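Long-range contacts in putative amino acid binding protein (Streptococcus mutans, PDB 4C0R), which probably binds glutathione outside the cell and delivers it to the cystine ABC importer TcyBC for uptake: residues N68-Y72 with Y191-I195; D61-A67 with F194-Q200; F55-D59 with R76-Y80; T12-F16 with I165-I170. All coordinates share one frame; numbering follows the deposited sequence.

Contact 1 (N68-Y72 with Y191-I195); sequences NNISY and YVYFI. With GDS (oxidized glutathione disulfide), chain C.
Ile70 gives its carbonyl to Tyr193 where strand 65-71 of this family 3 solute-binding protein runs out beside strand 191-196, at the ligand cleft of the periplasmic-binding-protein fold. The chain turns a corner at Asn68 and Asn69; the touching parts run about 90° apart, and one direct backbone bond joins them. In it Tyr193 N donates to Ile70 O over 3.0 Å, within the carbonyl plane but bent to 131° at the hydrogen. Val192 CA comes to 3.2 Å from the same Ile70 O and adds a CA-H...O contact.

The better-packed part is the apolar side, where the side chains of Ile70 and Ile195 cross at about a right angle and their CD1 atoms meet at 4.0 Å. Branched aliphatic chains suit this buried seam, which Phe55 and Leu58 of helix 51-59 also cover. Asn69, a residue type that tolerates positive phi well, makes the corner; its CG stands anti to the backbone N (chi1 -177°), which carries ND2 to the ligand O6 while OD1 rests against Val192 CG1.

Towards Tyr72 the contact is looser. Tyr72 CB lies against Tyr193 CE1, but Tyr191 O is joined to Ser71 OG and Tyr72 N only through two waters, to both of which it is acceptor. On the cleft side the glutamyl amine N6 of the ligand donates to Asn69 O and Ser71 OG, and Ser71 N points almost straight at the carboxylate oxygen OE8, 2.9 Å away.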
# COMPACT_ATOMS: atom_id res chain seq x y z
N ASN A 68 2.77 -3.86 3.24
CA ASN A 68 2.67 -3.68 1.80
C ASN A 68 1.72 -2.51 1.50
O ASN A 68 0.63 -2.71 0.97
CB ASN A 68 2.15 -4.97 1.12
CG ASN A 68 2.56 -5.07 -0.33
OD1 ASN A 68 3.49 -5.82 -0.71
ND2 ASN A 68 1.92 -4.28 -1.15
N ASN A 69 2.11 -1.29 1.81
CA ASN A 69 1.26 -0.11 1.50
C ASN A 69 -0.17 -0.31 2.06
O ASN A 69 -1.16 0.00 1.40
CB ASN A 69 1.23 0.08 -0.00
CG ASN A 69 0.46 1.29 -0.50
OD1 ASN A 69 0.57 2.40 0.03
ND2 ASN A 69 -0.32 1.08 -1.55
N ILE A 70 -0.26 -0.81 3.29
CA ILE A 70 -1.55 -1.22 3.85
C ILE A 70 -2.27 -0.10 4.56
O ILE A 70 -1.75 0.50 5.47
CB ILE A 70 -1.34 -2.37 4.83
CG1 ILE A 70 -0.80 -3.60 4.10
CG2 ILE A 70 -2.63 -2.77 5.57
CD1 ILE A 70 -0.27 -4.74 5.06
N SER A 71 -3.50 0.17 4.13
CA SER A 71 -4.36 1.17 4.71
C SER A 71 -5.07 0.66 5.97
O SER A 71 -5.20 -0.53 6.18
CB SER A 71 -5.50 1.50 3.71
OG SER A 71 -5.00 2.03 2.51
N TYR A 72 -5.54 1.60 6.78
CA TYR A 72 -6.45 1.27 7.88
C TYR A 72 -7.85 1.01 7.33
O TYR A 72 -8.40 1.85 6.58
CB TYR A 72 -6.58 2.47 8.81
CG TYR A 72 -7.53 2.19 9.93
CD1 TYR A 72 -7.10 1.47 11.01
CD2 TYR A 72 -8.83 2.64 9.89
CE1 TYR A 72 -7.94 1.20 12.08
CE2 TYR A 72 -9.71 2.34 10.98
CZ TYR A 72 -9.20 1.65 12.05
OH TYR A 72 -9.99 1.27 13.16
N TYR A 191 -3.31 7.23 5.37
CA TYR A 191 -2.12 6.71 5.95
C TYR A 191 -1.91 5.24 5.60
O TYR A 191 -2.87 4.51 5.30
CB TYR A 191 -2.15 6.89 7.46
CG TYR A 191 -2.03 8.32 7.99
CD1 TYR A 191 -1.48 9.30 7.24
CD2 TYR A 191 -2.39 8.61 9.29
CE1 TYR A 191 -1.33 10.61 7.75
CE2 TYR A 191 -2.20 9.87 9.82
CZ TYR A 191 -1.65 10.84 9.04
OH TYR A 191 -1.46 12.13 9.58
N VAL A 192 -0.67 4.80 5.68
CA VAL A 192 -0.40 3.38 5.56
C VAL A 192 0.43 2.96 6.77
O VAL A 192 1.03 3.83 7.48
CB VAL A 192 0.22 3.04 4.30
CG1 VAL A 192 -0.81 3.24 3.10
CG2 VAL A 192 1.49 3.80 4.14
N TYR A 193 0.45 1.66 7.06
CA TYR A 193 0.83 1.16 8.37
C TYR A 193 1.45 -0.21 8.29
O TYR A 193 1.18 -0.91 7.29
CB TYR A 193 -0.46 0.89 9.17
CG TYR A 193 -1.34 2.08 9.41
CD1 TYR A 193 -2.29 2.50 8.47
CD2 TYR A 193 -1.22 2.78 10.58
CE1 TYR A 193 -3.11 3.61 8.71
CE2 TYR A 193 -2.00 3.91 10.82
CZ TYR A 193 -2.96 4.30 9.92
OH TYR A 193 -3.74 5.40 10.20
N PHE A 194 2.14 -0.62 9.32
CA PHE A 194 2.40 -2.04 9.56
C PHE A 194 1.19 -2.61 10.28
O PHE A 194 0.56 -1.92 11.09
CB PHE A 194 3.59 -2.24 10.47
CG PHE A 194 4.90 -1.83 9.84
CD1 PHE A 194 5.45 -2.55 8.79
CD2 PHE A 194 5.59 -0.71 10.30
CE1 PHE A 194 6.65 -2.18 8.22
CE2 PHE A 194 6.82 -0.35 9.72
CZ PHE A 194 7.33 -1.08 8.70
N ILE A 195 0.87 -3.88 10.02
CA ILE A 195 -0.11 -4.56 10.81
C ILE A 195 0.51 -5.78 11.48
O ILE A 195 1.57 -6.25 11.08
CB ILE A 195 -1.35 -4.98 10.00
CG1 ILE A 195 -0.97 -5.89 8.83
CG2 ILE A 195 -2.16 -3.78 9.52
CD1 ILE A 195 -2.21 -6.46 8.08
CD1 GDS C . -2.69 -10.48 -6.15
N2 GDS C . -2.30 -9.41 -7.09
CA2 GDS C . -0.99 -8.90 -6.91
C2 GDS C . 0.16 -9.60 -7.54
O2 GDS C . 1.32 -9.46 -7.08
CB2 GDS C . -0.67 -7.70 -6.09
SG2 GDS C . -2.10 -6.83 -5.51
N3 GDS C . -0.11 -10.43 -8.69
CA3 GDS C . 0.97 -11.21 -9.29
C3 GDS C . 0.68 -12.63 -8.82
OE3 GDS C . 0.89 -13.63 -9.59
OE4 GDS C . 0.21 -12.88 -7.67
N4 GDS C . -2.51 -3.65 -5.05
CA4 GDS C . -2.82 -3.35 -6.43
C4 GDS C . -4.29 -3.26 -6.62
OE5 GDS C . -5.07 -3.02 -5.65
OE6 GDS C . -4.72 -3.36 -7.81
C5 GDS C . -1.14 -3.86 -4.69
O5 GDS C . -0.26 -3.74 -5.53
CA5 GDS C . -0.96 -4.29 -3.30
N5 GDS C . -1.78 -3.75 -2.30
CB5 GDS C . -0.54 -5.72 -3.16
SG5 GDS C . -1.98 -6.78 -3.48
CA6 GDS C . -4.47 -0.39 -0.34
C6 GDS C . -4.97 -1.35 0.72
OE7 GDS C . -5.82 -2.23 0.39
OE8 GDS C . -4.56 -1.28 1.90
N6 GDS C . -3.69 0.66 0.35
CB6 GDS C . -3.66 -1.10 -1.37
CG6 GDS C . -2.69 -2.09 -0.67
CD6 GDS C . -1.66 -2.50 -1.70
O6 GDS C . -0.69 -1.82 -2.05
O HOH W 1 2.20 -1.51 4.82
O HOH W 2 -4.46 4.57 2.99
O HOH W 3 -5.47 4.37 6.03

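Contact 2 (D61-A67 with F194-Q200); sequences DKYQIGA and FIFAQDQ. With CD (cadmium ion), chain U.
Ile65 and Phe196 lie side by side and point the same way, with Ile65 CG1 3.9 Å from Phe196 CD2, as expected of a non-hydrogen-bonded antiparallel pair; Leu203 of helix 201-216 packs on both. One step along, Gly66 and Ile195 form the hydrogen-bonded pair: Gly66 N gives to Ile195 O at 2.9 Å, and Ile195 N returns a bond to Gly66 O. Lacking a side chain, Gly66 lets Ile195 CG1 settle close against its CA; that branch is held there by the chi1 of 59°, which sets CG1 between the backbone N and the carbonyl carbon. Phe194 turns its ring edge to Ala67, CD1 meeting the methyl CB at 3.6 Å, a place where a small residue fits.

At the other end polar groups take over. Asp61, which leaves helix 51-59 through a Schellman motif, and Asp199 approach from opposite directions with their carboxylate planes 48° apart. Asp61 OD2 and Asp199 OD1 are only 3.0 Å apart, and the repulsion is probably offset by the cadmium ion, bound by Asp61 OD1 at 2.7 Å and Asp199 OD2 at 2.5 Å. Water 4 links Asp61 OD2 to Asp199 N. Gln200 NE2 makes a weak bond to Asp61 OD1, and its amide stands 69° from that of Gln64, whose own OE1 accepts from Thr6 N.

Strand 191-196, antiparallel between strands 65-71 and 81-96, gives the lobe the 2-1-3-n-4 strand order of class II periplasmic binding proteins.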
# COMPACT_ATOMS: atom_id res chain seq x y z
N ASP A 61 -1.04 -16.91 13.01
CA ASP A 61 0.29 -16.64 13.53
C ASP A 61 1.47 -17.34 12.84
O ASP A 61 2.55 -17.44 13.43
CB ASP A 61 0.37 -16.83 15.05
CG ASP A 61 0.32 -15.49 15.77
OD1 ASP A 61 1.41 -14.75 15.85
OD2 ASP A 61 -0.82 -15.17 16.18
N LYS A 62 1.29 -17.74 11.59
CA LYS A 62 2.37 -18.09 10.70
C LYS A 62 3.21 -16.83 10.48
O LYS A 62 4.41 -16.91 10.40
CB LYS A 62 1.85 -18.56 9.34
CG LYS A 62 2.93 -18.85 8.30
CD LYS A 62 2.29 -19.38 7.01
CE LYS A 62 3.31 -19.85 5.97
NZ LYS A 62 2.64 -20.61 4.88
N TYR A 63 2.55 -15.68 10.34
CA TYR A 63 3.28 -14.43 10.18
C TYR A 63 2.96 -13.54 11.37
O TYR A 63 1.89 -13.64 11.95
CB TYR A 63 2.84 -13.68 8.88
CG TYR A 63 3.01 -14.46 7.61
CD1 TYR A 63 4.16 -15.17 7.36
CD2 TYR A 63 2.00 -14.48 6.67
CE1 TYR A 63 4.31 -15.91 6.20
CE2 TYR A 63 2.16 -15.22 5.49
CZ TYR A 63 3.31 -15.92 5.28
OH TYR A 63 3.47 -16.64 4.09
N GLN A 64 3.88 -12.64 11.74
CA GLN A 64 3.69 -11.69 12.84
C GLN A 64 3.46 -10.25 12.40
O GLN A 64 2.79 -9.51 13.10
CB GLN A 64 4.87 -11.73 13.82
CG GLN A 64 4.97 -13.04 14.60
CD GLN A 64 5.29 -14.24 13.73
OE1 GLN A 64 6.30 -14.28 13.02
NE2 GLN A 64 4.42 -15.24 13.79
N ILE A 65 4.03 -9.86 11.24
CA ILE A 65 3.90 -8.49 10.75
C ILE A 65 3.49 -8.59 9.30
O ILE A 65 3.94 -9.49 8.57
CB ILE A 65 5.23 -7.70 10.81
CG1 ILE A 65 5.89 -7.84 12.18
CG2 ILE A 65 4.95 -6.26 10.50
CD1 ILE A 65 7.20 -7.13 12.27
N GLY A 66 2.65 -7.67 8.84
CA GLY A 66 2.30 -7.51 7.44
C GLY A 66 2.68 -6.10 7.02
O GLY A 66 2.48 -5.15 7.77
N ALA A 67 3.22 -5.97 5.82
CA ALA A 67 3.65 -4.66 5.31
C ALA A 67 3.60 -4.69 3.82
O ALA A 67 4.28 -5.51 3.21
CB ALA A 67 5.02 -4.34 5.74
N PHE A 194 2.14 -0.62 9.32
CA PHE A 194 2.40 -2.04 9.56
C PHE A 194 1.19 -2.61 10.28
O PHE A 194 0.56 -1.92 11.09
CB PHE A 194 3.59 -2.24 10.47
CG PHE A 194 4.90 -1.83 9.84
CD1 PHE A 194 5.45 -2.55 8.79
CD2 PHE A 194 5.59 -0.71 10.30
CE1 PHE A 194 6.65 -2.18 8.22
CE2 PHE A 194 6.82 -0.35 9.72
CZ PHE A 194 7.33 -1.08 8.70
N ILE A 195 0.87 -3.88 10.02
CA ILE A 195 -0.11 -4.56 10.81
C ILE A 195 0.51 -5.78 11.48
O ILE A 195 1.57 -6.25 11.08
CB ILE A 195 -1.35 -4.98 10.00
CG1 ILE A 195 -0.97 -5.89 8.83
CG2 ILE A 195 -2.16 -3.78 9.52
CD1 ILE A 195 -2.21 -6.46 8.08
N PHE A 196 -0.15 -6.26 12.54
CA PHE A 196 0.41 -7.37 13.30
C PHE A 196 -0.66 -8.39 13.63
O PHE A 196 -1.84 -8.05 13.78
CB PHE A 196 1.01 -6.93 14.64
CG PHE A 196 1.99 -5.79 14.53
CD1 PHE A 196 1.55 -4.49 14.45
CD2 PHE A 196 3.33 -6.04 14.52
CE1 PHE A 196 2.44 -3.42 14.36
CE2 PHE A 196 4.24 -4.99 14.42
CZ PHE A 196 3.78 -3.67 14.34
N ALA A 197 -0.20 -9.61 13.86
CA ALA A 197 -1.08 -10.65 14.40
C ALA A 197 -1.58 -10.13 15.74
O ALA A 197 -0.91 -9.38 16.46
CB ALA A 197 -0.31 -11.96 14.52
N GLN A 198 -2.82 -10.50 16.08
CA GLN A 198 -3.49 -9.86 17.19
C GLN A 198 -2.83 -10.10 18.54
O GLN A 198 -2.96 -9.25 19.45
CB GLN A 198 -4.97 -10.27 17.17
CG GLN A 198 -5.85 -9.26 17.85
CD GLN A 198 -7.31 -9.59 17.69
OE1 GLN A 198 -7.70 -10.76 17.76
NE2 GLN A 198 -8.13 -8.57 17.52
N ASP A 199 -2.10 -11.20 18.67
CA ASP A 199 -1.44 -11.50 19.92
C ASP A 199 -0.05 -10.87 20.05
O ASP A 199 0.65 -11.11 21.02
CB ASP A 199 -1.35 -13.01 20.19
CG ASP A 199 -0.61 -13.76 19.14
OD1 ASP A 199 0.01 -13.17 18.24
OD2 ASP A 199 -0.65 -15.01 19.21
N GLN A 200 0.33 -10.03 19.11
CA GLN A 200 1.70 -9.48 19.11
C GLN A 200 1.78 -8.08 19.68
O GLN A 200 2.45 -7.22 19.12
CB GLN A 200 2.27 -9.50 17.69
CG GLN A 200 2.44 -10.92 17.12
CD GLN A 200 3.54 -11.69 17.84
OE1 GLN A 200 4.49 -11.10 18.33
NE2 GLN A 200 3.41 -13.01 17.92
CD CD U . 1.51 -15.94 18.26
O HOH W 4 -2.94 -13.73 16.99

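Contact 3 (F55-D59 with R76-Y80); sequences FSGLD and RANKY. With GDS (oxidized glutathione disulfide), chain C.
Leu58 and Tyr80 lie where the last turn of helix 51-59 passes the chain leaving helix 74-77, their CA atoms 7.7 Å apart, so the backbones do not touch and the Tyr80 side chain does most of the bridging. Arg76 O accepts from both Lys79 N and Tyr80 N, and from this turn the Tyr80 side chain points to helix 51-59.

Tyr80 carries the contact. Its hydroxyl OH donates to Asp59 OD1 at 2.8 Å, meeting the syn side of that oxygen but 34° out of the carboxylate plane. The ring and carboxylate planes are nearly parallel, 7° apart, and OD1 lies at the ring edge, near its plane. Tyrosine suits a place that is apolar along the ring and polar at its end: Leu58 CB touches CE1 of Tyr80 at 3.7 Å, and Lys79 CB lies over the centre of one face. Phe55 crosses at about a right angle and its ring edge is met by Tyr80 CE2, with the two planes oblique at 56°. At the solvent side, water 5 joins Asp59 OD2 to Lys79 NZ, whose charges do not touch directly.

Phe55 also places CZ over one face of the Arg76 guanidinium, 4.0 Å above its plane. The arginine chain is extended from CG to NE, so it spans the distance to the ligand, where NH1 meets carboxylate oxygen OE8 at 2.8 Å and NH2 meets OE7.

Around this, Ser71 O and Gly117 O take further guanidinium hydrogens, while Phe55 and Leu58 press on Ile195 of strand 191-196 and Arg76 packs on Tyr82 of strand 81-96.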
# COMPACT_ATOMS: atom_id res chain seq x y z
N PHE A 55 -2.80 -11.96 5.16
CA PHE A 55 -3.85 -11.88 6.15
C PHE A 55 -4.14 -13.26 6.75
O PHE A 55 -4.31 -13.34 7.94
CB PHE A 55 -5.09 -11.22 5.52
CG PHE A 55 -4.82 -9.84 5.06
CD1 PHE A 55 -4.89 -8.78 5.94
CD2 PHE A 55 -4.41 -9.60 3.76
CE1 PHE A 55 -4.60 -7.49 5.52
CE2 PHE A 55 -4.10 -8.30 3.33
CZ PHE A 55 -4.21 -7.26 4.22
N SER A 56 -4.18 -14.30 5.94
CA SER A 56 -4.50 -15.61 6.54
C SER A 56 -3.35 -16.10 7.43
O SER A 56 -3.55 -16.76 8.44
CB SER A 56 -4.88 -16.63 5.47
OG SER A 56 -3.83 -16.87 4.59
N GLY A 57 -2.13 -15.73 7.08
CA GLY A 57 -0.98 -16.07 7.90
C GLY A 57 -0.90 -15.29 9.18
O GLY A 57 -0.46 -15.81 10.21
N LEU A 58 -1.34 -14.04 9.15
CA LEU A 58 -1.43 -13.29 10.38
C LEU A 58 -2.53 -13.89 11.27
O LEU A 58 -2.39 -13.92 12.49
CB LEU A 58 -1.75 -11.81 10.12
CG LEU A 58 -0.64 -10.98 9.47
CD1 LEU A 58 -1.24 -9.65 9.03
CD2 LEU A 58 0.54 -10.78 10.43
N ASP A 59 -3.63 -14.34 10.67
CA ASP A 59 -4.71 -14.98 11.46
C ASP A 59 -4.19 -16.22 12.18
O ASP A 59 -4.62 -16.51 13.30
CB ASP A 59 -5.81 -15.48 10.54
CG ASP A 59 -6.62 -14.36 9.90
OD1 ASP A 59 -6.58 -13.23 10.41
OD2 ASP A 59 -7.30 -14.64 8.91
N ARG A 76 -10.19 -4.61 8.95
CA ARG A 76 -8.90 -5.14 9.28
C ARG A 76 -8.58 -4.94 10.77
O ARG A 76 -7.95 -5.80 11.40
CB ARG A 76 -7.84 -4.44 8.38
CG ARG A 76 -7.89 -4.85 6.94
CD ARG A 76 -7.04 -3.97 6.06
NE ARG A 76 -7.17 -4.35 4.67
CZ ARG A 76 -6.63 -3.63 3.66
NH1 ARG A 76 -5.93 -2.52 3.96
NH2 ARG A 76 -6.79 -3.99 2.43
N ALA A 77 -8.95 -3.79 11.32
CA ALA A 77 -8.63 -3.50 12.69
C ALA A 77 -9.38 -4.44 13.63
O ALA A 77 -8.97 -4.67 14.73
CB ALA A 77 -8.90 -2.08 13.02
N ASN A 78 -10.48 -4.98 13.12
CA ASN A 78 -11.23 -5.99 13.90
C ASN A 78 -10.40 -7.24 14.13
O ASN A 78 -10.70 -8.04 15.01
CB ASN A 78 -12.49 -6.40 13.18
CG ASN A 78 -13.55 -5.35 13.23
OD1 ASN A 78 -13.54 -4.48 14.08
ND2 ASN A 78 -14.48 -5.42 12.29
N LYS A 79 -9.38 -7.47 13.31
CA LYS A 79 -8.63 -8.72 13.32
C LYS A 79 -7.13 -8.56 13.61
O LYS A 79 -6.48 -9.51 14.03
CB LYS A 79 -8.74 -9.43 11.98
CG LYS A 79 -10.10 -9.96 11.63
CD LYS A 79 -9.99 -10.68 10.29
CE LYS A 79 -11.28 -10.76 9.54
NZ LYS A 79 -10.96 -11.26 8.15
N TYR A 80 -6.58 -7.38 13.30
CA TYR A 80 -5.13 -7.17 13.36
C TYR A 80 -4.79 -5.95 14.17
O TYR A 80 -5.57 -5.00 14.19
CB TYR A 80 -4.54 -6.98 11.95
CG TYR A 80 -5.04 -8.08 11.02
CD1 TYR A 80 -4.68 -9.41 11.23
CD2 TYR A 80 -5.91 -7.80 9.98
CE1 TYR A 80 -5.20 -10.42 10.42
CE2 TYR A 80 -6.44 -8.83 9.17
CZ TYR A 80 -6.07 -10.10 9.40
OH TYR A 80 -6.60 -11.10 8.58
CD1 GDS C . -2.69 -10.48 -6.15
N2 GDS C . -2.30 -9.41 -7.09
CA2 GDS C . -0.99 -8.90 -6.91
C2 GDS C . 0.16 -9.60 -7.54
O2 GDS C . 1.32 -9.46 -7.08
CB2 GDS C . -0.67 -7.70 -6.09
SG2 GDS C . -2.10 -6.83 -5.51
N3 GDS C . -0.11 -10.43 -8.69
CA3 GDS C . 0.97 -11.21 -9.29
C3 GDS C . 0.68 -12.63 -8.82
OE3 GDS C . 0.89 -13.63 -9.59
OE4 GDS C . 0.21 -12.88 -7.67
N4 GDS C . -2.51 -3.65 -5.05
CA4 GDS C . -2.82 -3.35 -6.43
C4 GDS C . -4.29 -3.26 -6.62
OE5 GDS C . -5.07 -3.02 -5.65
OE6 GDS C . -4.72 -3.36 -7.81
C5 GDS C . -1.14 -3.86 -4.69
O5 GDS C . -0.26 -3.74 -5.53
CA5 GDS C . -0.96 -4.29 -3.30
N5 GDS C . -1.78 -3.75 -2.30
CB5 GDS C . -0.54 -5.72 -3.16
SG5 GDS C . -1.98 -6.78 -3.48
CA6 GDS C . -4.47 -0.39 -0.34
C6 GDS C . -4.97 -1.35 0.72
OE7 GDS C . -5.82 -2.23 0.39
OE8 GDS C . -4.56 -1.28 1.90
N6 GDS C . -3.69 0.66 0.35
CB6 GDS C . -3.66 -1.10 -1.37
CG6 GDS C . -2.69 -2.09 -0.67
CD6 GDS C . -1.66 -2.50 -1.70
O6 GDS C . -0.69 -1.82 -2.05
O HOH W 5 -9.93 -13.82 8.95

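Contact 4 (T12-F16 with I165-I170); sequences TTNPF and ISAETI. With GDS (oxidized glutathione disulfide), chain C.
Asn14 comes nearest to Ser166, CA to CA 5.8 Å, where the loop after the short strand 12-13 meets the side of helix 164-173. Ser166 OG, anti to its carbonyl carbon (chi1 -73°), reaches across to donate to Asn14 O at 2.7 Å, rising 45° out of the carbonyl plane. A small hydroxyl suits this place, since Thr13 CG2 and Pro15 CD both lie against the same OG.

The peptide before Pro15 is cis, and its ring is laid across the helix: CG of Pro15 meets CG2 of Ile165 at 3.6 Å, the two chains crossing at about a right angle. That methyl also touches Phe16 CE1 at 4.1 Å. Thr169 sets CG2 against the Asn14 amide, whose ND2 is held by Glu173. Its own OG1 returns to Ile165 O, which takes Thr169 N on the opposite face.

Thr12 and Thr13, a classic bulge facing Ser17, turn their hydroxyls to the ligand: Thr12 OG1 donates to its O2 at 2.8 Å and Thr13 OG1 to O5. By family topology helix 164-173 probably belongs to the second lobe, so the loop would join both lobes beside the ligand, consistent with a closed periplasmic-binding-protein cleft.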
# COMPACT_ATOMS: atom_id res chain seq x y z
N THR A 12 5.31 -6.64 -4.83
CA THR A 12 4.99 -6.20 -6.19
C THR A 12 4.38 -4.83 -6.27
O THR A 12 3.59 -4.51 -7.19
CB THR A 12 4.06 -7.19 -6.89
OG1 THR A 12 2.84 -7.25 -6.17
CG2 THR A 12 4.75 -8.59 -6.94
N THR A 13 4.73 -3.97 -5.31
CA THR A 13 4.16 -2.64 -5.19
C THR A 13 5.26 -1.59 -5.03
O THR A 13 5.45 -1.04 -3.93
CB THR A 13 3.14 -2.60 -4.03
OG1 THR A 13 2.25 -3.74 -4.12
CG2 THR A 13 2.31 -1.33 -4.04
N ASN A 14 5.95 -1.34 -6.10
CA ASN A 14 7.02 -0.35 -6.09
C ASN A 14 6.41 1.01 -5.81
O ASN A 14 5.41 1.34 -6.41
CB ASN A 14 7.68 -0.41 -7.47
CG ASN A 14 8.76 0.57 -7.73
OD1 ASN A 14 9.29 1.27 -6.88
ND2 ASN A 14 9.10 0.65 -9.02
N PRO A 15 6.98 1.82 -4.89
CA PRO A 15 8.24 1.68 -4.16
C PRO A 15 8.11 1.27 -2.71
O PRO A 15 9.05 1.39 -1.96
CB PRO A 15 8.79 3.07 -4.22
CG PRO A 15 7.57 3.92 -4.07
CD PRO A 15 6.48 3.21 -4.82
N PHE A 16 6.96 0.72 -2.31
CA PHE A 16 6.77 0.29 -0.94
C PHE A 16 7.39 -1.05 -0.65
O PHE A 16 7.99 -1.27 0.39
CB PHE A 16 5.26 0.31 -0.52
CG PHE A 16 4.79 1.70 -0.15
CD1 PHE A 16 4.42 2.61 -1.16
CD2 PHE A 16 4.79 2.13 1.15
CE1 PHE A 16 4.07 3.86 -0.82
CE2 PHE A 16 4.45 3.39 1.47
CZ PHE A 16 4.10 4.25 0.50
N ILE A 165 1.75 7.50 -4.90
CA ILE A 165 3.18 7.29 -4.91
C ILE A 165 3.54 6.12 -5.87
O ILE A 165 4.42 6.26 -6.75
CB ILE A 165 3.72 7.06 -3.51
CG1 ILE A 165 3.61 8.30 -2.62
CG2 ILE A 165 5.20 6.61 -3.59
CD1 ILE A 165 3.81 8.07 -1.17
N SER A 166 2.84 5.00 -5.79
CA SER A 166 3.11 3.91 -6.71
C SER A 166 2.69 4.24 -8.13
O SER A 166 3.39 3.92 -9.07
CB SER A 166 2.45 2.60 -6.29
OG SER A 166 3.11 2.04 -5.18
N ALA A 167 1.53 4.88 -8.28
CA ALA A 167 1.08 5.22 -9.64
C ALA A 167 2.13 6.06 -10.36
O ALA A 167 2.48 5.77 -11.51
CB ALA A 167 -0.24 5.96 -9.59
N GLU A 168 2.58 7.11 -9.71
CA GLU A 168 3.54 8.04 -10.30
C GLU A 168 4.87 7.35 -10.56
O GLU A 168 5.49 7.52 -11.61
CB GLU A 168 3.67 9.30 -9.46
CG GLU A 168 2.40 10.15 -9.49
CD GLU A 168 2.58 11.51 -8.88
OE1 GLU A 168 3.35 11.67 -7.92
OE2 GLU A 168 1.89 12.41 -9.39
N THR A 169 5.29 6.54 -9.59
CA THR A 169 6.57 5.86 -9.72
C THR A 169 6.59 4.93 -10.92
O THR A 169 7.53 4.95 -11.72
CB THR A 169 6.88 5.05 -8.43
OG1 THR A 169 7.06 5.95 -7.32
CG2 THR A 169 8.08 4.17 -8.64
N ILE A 170 5.55 4.13 -11.07
CA ILE A 170 5.44 3.16 -12.17
C ILE A 170 5.32 3.87 -13.51
O ILE A 170 5.99 3.50 -14.45
CB ILE A 170 4.26 2.23 -11.94
CG1 ILE A 170 4.57 1.28 -10.81
CG2 ILE A 170 3.98 1.42 -13.19
CD1 ILE A 170 3.34 0.58 -10.25
CD1 GDS C . -2.69 -10.48 -6.15
N2 GDS C . -2.30 -9.41 -7.09
CA2 GDS C . -0.99 -8.90 -6.91
C2 GDS C . 0.16 -9.60 -7.54
O2 GDS C . 1.32 -9.46 -7.08
CB2 GDS C . -0.67 -7.70 -6.09
SG2 GDS C . -2.10 -6.83 -5.51
N3 GDS C . -0.11 -10.43 -8.69
CA3 GDS C . 0.97 -11.21 -9.29
C3 GDS C . 0.68 -12.63 -8.82
OE3 GDS C . 0.89 -13.63 -9.59
OE4 GDS C . 0.21 -12.88 -7.67
N4 GDS C . -2.51 -3.65 -5.05
CA4 GDS C . -2.82 -3.35 -6.43
C4 GDS C . -4.29 -3.26 -6.62
OE5 GDS C . -5.07 -3.02 -5.65
OE6 GDS C . -4.72 -3.36 -7.81
C5 GDS C . -1.14 -3.86 -4.69
O5 GDS C . -0.26 -3.74 -5.53
CA5 GDS C . -0.96 -4.29 -3.30
N5 GDS C . -1.78 -3.75 -2.30
CB5 GDS C . -0.54 -5.72 -3.16
SG5 GDS C . -1.98 -6.78 -3.48
CA6 GDS C . -4.47 -0.39 -0.34
C6 GDS C . -4.97 -1.35 0.72
OE7 GDS C . -5.82 -2.23 0.39
OE8 GDS C . -4.56 -1.28 1.90
N6 GDS C . -3.69 0.66 0.35
CB6 GDS C . -3.66 -1.10 -1.37
CG6 GDS C . -2.69 -2.09 -0.67
CD6 GDS C . -1.66 -2.50 -1.70
O6 GDS C . -0.69 -1.82 -2.05

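Contacts 1 and 2 both use strands 65-71 and 191-196, regularly paired in contact 2 and diverging in contact 1, with centres 12 Å apart. Contact 3, its centre about 7 Å from that of contact 2, lies beside these strands: helix 51-59 precedes strand 65-71 in the chain and helix 74-77 follows it, so its segments alternate with those of contacts 1 and 2. Contact 4 lies about 14 Å from contact 1 and about 24 Å from contact 3, between centres, and closes a loop within which contact 3 is nested. It meets contact 1 through Asn68 ND2 and Thr13 OG1. Contacts 1, 3 and 4 all touch the bound glutathione disulfide: strand 65-71, Arg76 of helix 74-77 and strand 12-13 share the pocket.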